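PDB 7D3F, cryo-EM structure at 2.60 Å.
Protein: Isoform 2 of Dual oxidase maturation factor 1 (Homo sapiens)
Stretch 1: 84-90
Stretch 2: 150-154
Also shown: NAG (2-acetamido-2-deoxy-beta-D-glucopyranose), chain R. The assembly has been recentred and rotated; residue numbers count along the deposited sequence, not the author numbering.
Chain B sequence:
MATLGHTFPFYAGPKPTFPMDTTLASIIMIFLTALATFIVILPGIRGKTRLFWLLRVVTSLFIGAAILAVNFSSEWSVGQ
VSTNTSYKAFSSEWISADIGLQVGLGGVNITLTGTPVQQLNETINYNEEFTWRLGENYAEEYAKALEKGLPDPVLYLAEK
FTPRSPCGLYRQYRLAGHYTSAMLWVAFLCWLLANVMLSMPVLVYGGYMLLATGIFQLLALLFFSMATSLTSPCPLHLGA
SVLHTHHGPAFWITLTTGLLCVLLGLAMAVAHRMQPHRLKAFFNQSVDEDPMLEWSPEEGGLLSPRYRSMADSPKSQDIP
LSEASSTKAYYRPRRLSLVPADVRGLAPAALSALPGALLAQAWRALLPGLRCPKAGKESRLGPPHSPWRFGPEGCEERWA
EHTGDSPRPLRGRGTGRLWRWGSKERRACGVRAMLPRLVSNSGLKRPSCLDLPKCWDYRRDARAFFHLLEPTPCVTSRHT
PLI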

# COMPACT_ATOMS: atom_id res chain seq x y z
N ASN B 84 -35.82 -28.55 -3.15
CA ASN B 84 -36.85 -27.72 -2.54
C ASN B 84 -36.42 -27.45 -1.10
O ASN B 84 -36.23 -28.39 -0.33
CB ASN B 84 -38.22 -28.40 -2.57
CG ASN B 84 -38.76 -28.60 -3.97
OD1 ASN B 84 -39.13 -27.64 -4.64
ND2 ASN B 84 -38.81 -29.85 -4.41
N THR B 85 -36.29 -26.18 -0.75
CA THR B 85 -35.77 -25.81 0.57
C THR B 85 -36.47 -24.56 1.08
O THR B 85 -37.02 -23.77 0.31
CB THR B 85 -34.25 -25.57 0.54
OG1 THR B 85 -33.90 -24.83 -0.64
CG2 THR B 85 -33.49 -26.89 0.56
N SER B 86 -36.44 -24.40 2.40
CA SER B 86 -36.94 -23.17 3.01
C SER B 86 -36.10 -21.99 2.56
O SER B 86 -34.88 -22.09 2.39
CB SER B 86 -36.91 -23.29 4.54
OG SER B 86 -35.59 -23.53 5.01
N TYR B 87 -36.76 -20.84 2.35
CA TYR B 87 -36.12 -19.69 1.74
C TYR B 87 -35.73 -18.62 2.76
O TYR B 87 -34.57 -18.23 2.85
CB TYR B 87 -37.03 -19.09 0.67
CG TYR B 87 -36.48 -17.84 0.03
CD1 TYR B 87 -35.25 -17.85 -0.61
CD2 TYR B 87 -37.19 -16.65 0.06
CE1 TYR B 87 -34.74 -16.71 -1.20
CE2 TYR B 87 -36.69 -15.50 -0.52
CZ TYR B 87 -35.47 -15.54 -1.15
OH TYR B 87 -34.96 -14.40 -1.74
N LYS B 88 -36.69 -18.14 3.55
CA LYS B 88 -36.44 -17.03 4.45
C LYS B 88 -37.16 -17.27 5.78
O LYS B 88 -38.07 -18.09 5.87
CB LYS B 88 -36.89 -15.69 3.85
CG LYS B 88 -38.39 -15.56 3.67
CD LYS B 88 -38.77 -14.17 3.20
CE LYS B 88 -40.27 -13.98 3.15
NZ LYS B 88 -40.64 -12.59 2.75
N ALA B 89 -36.72 -16.53 6.79
CA ALA B 89 -37.34 -16.62 8.11
C ALA B 89 -38.72 -15.97 8.10
O ALA B 89 -39.04 -15.15 7.23
CB ALA B 89 -36.45 -15.97 9.16
N PHE B 90 -39.53 -16.34 9.10
CA PHE B 90 -40.89 -15.84 9.24
C PHE B 90 -41.72 -16.14 7.99
O PHE B 90 -42.58 -15.35 7.58
CB PHE B 90 -40.91 -14.34 9.56
CG PHE B 90 -39.91 -13.95 10.62
CD1 PHE B 90 -38.71 -13.36 10.26
CD2 PHE B 90 -40.17 -14.19 11.96
CE1 PHE B 90 -37.79 -13.01 11.22
CE2 PHE B 90 -39.25 -13.84 12.92
CZ PHE B 90 -38.05 -13.25 12.55
N LEU B 150 -29.48 -13.44 5.04
CA LEU B 150 -29.35 -14.22 3.81
C LEU B 150 -30.29 -15.42 3.84
O LEU B 150 -30.69 -15.89 4.91
CB LEU B 150 -27.91 -14.66 3.62
CG LEU B 150 -26.94 -13.56 3.19
CD1 LEU B 150 -25.56 -14.14 2.89
CD2 LEU B 150 -27.49 -12.82 1.98
N PRO B 151 -30.67 -15.93 2.67
CA PRO B 151 -31.60 -17.07 2.63
C PRO B 151 -31.02 -18.30 3.32
O PRO B 151 -29.81 -18.45 3.49
CB PRO B 151 -31.80 -17.32 1.12
CG PRO B 151 -30.65 -16.63 0.46
CD PRO B 151 -30.35 -15.44 1.32
N ASP B 152 -31.93 -19.19 3.73
CA ASP B 152 -31.55 -20.32 4.57
C ASP B 152 -30.51 -21.23 3.93
O ASP B 152 -29.56 -21.63 4.63
CB ASP B 152 -32.80 -21.11 4.97
CG ASP B 152 -33.82 -20.27 5.71
OD1 ASP B 152 -34.96 -20.15 5.23
OD2 ASP B 152 -33.46 -19.70 6.77
N PRO B 153 -30.61 -21.64 2.65
CA PRO B 153 -29.55 -22.48 2.08
C PRO B 153 -28.17 -21.83 2.11
O PRO B 153 -27.17 -22.50 2.39
CB PRO B 153 -30.03 -22.73 0.65
CG PRO B 153 -31.50 -22.56 0.71
CD PRO B 153 -31.72 -21.46 1.70
N VAL B 154 -28.11 -20.52 1.84
CA VAL B 154 -26.83 -19.82 1.84
C VAL B 154 -26.24 -19.81 3.24
O VAL B 154 -25.05 -20.07 3.44
CB VAL B 154 -27.00 -18.39 1.28
CG1 VAL B 154 -25.68 -17.63 1.37
CG2 VAL B 154 -27.49 -18.44 -0.15
C1 NAG R . -39.32 -30.16 -5.72
C2 NAG R . -38.92 -31.57 -6.15
C3 NAG R . -39.54 -31.90 -7.51
C4 NAG R . -41.05 -31.69 -7.47
C5 NAG R . -41.36 -30.27 -7.00
C6 NAG R . -42.84 -30.02 -6.82
C7 NAG R . -36.81 -32.63 -5.50
C8 NAG R . -35.32 -32.63 -5.67
N2 NAG R . -37.48 -31.71 -6.20
O3 NAG R . -39.25 -33.25 -7.84
O4 NAG R . -41.60 -31.88 -8.77
O5 NAG R . -40.75 -30.04 -5.72
O6 NAG R . -43.42 -30.96 -5.92
O7 NAG R . -37.38 -33.41 -4.75

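The contact joins the end of a strand, and the loop that follows it, to the start of a helix at least 63 residues away in sequence; it buries 274 Å² in all. The nearest CA atoms across the contact are those of Lys88 and Pro151, with CA to CA 5.2 Å.

Two hydrogen bonds cross the contact, both to Asp152. The better defined is between main chains: Asp152 N donates to Tyr87 O at 2.9 Å, with an N-H...O angle of 161°, close to linear. Asp152 is the first residue of the helix, where amide groups lack carbonyl partners in a preceding turn, so the loop carbonyl supplies an acceptor. The second is weak: Ser86 OG donates to Asp152 OD1 over 3.4 Å.

Proximity alone does not establish further bonds around the carboxylate. Lys88 N lies 3.1 Å from Asp152 OD1, but the angle is poor, and the same holds for Tyr87 N at 3.5 Å from that oxygen. Tyr87 O, 3.1 Å from Asp152 OD1, is an acceptor facing an acceptor. Nor is there a salt bridge: Lys88 NZ lies 9.8 Å from Asp152 OD1, its nearer carboxylate oxygen, and is hydrogen-bonded elsewhere in the structure.

The remaining contacts are packing. Tyr87 has its CA-to-CB bond directed away, yet the end of the side chain, with chi1 at 177° (t), comes nearer, bringing CE1 to 3.8 Å from Pro151 CB, an apolar contact at an oblique approach to the ring. On the far side of Asp152 in sequence, Pro153 meets the strand through its ring: CD is 3.3 Å from Ser86 O, and CG is 3.6 Å from Thr85 OG1.

Asn84 takes no part in the contact; its ND2 is covalently bonded to NAG C1 at 1.4 Å, the linkage of an N-glycan.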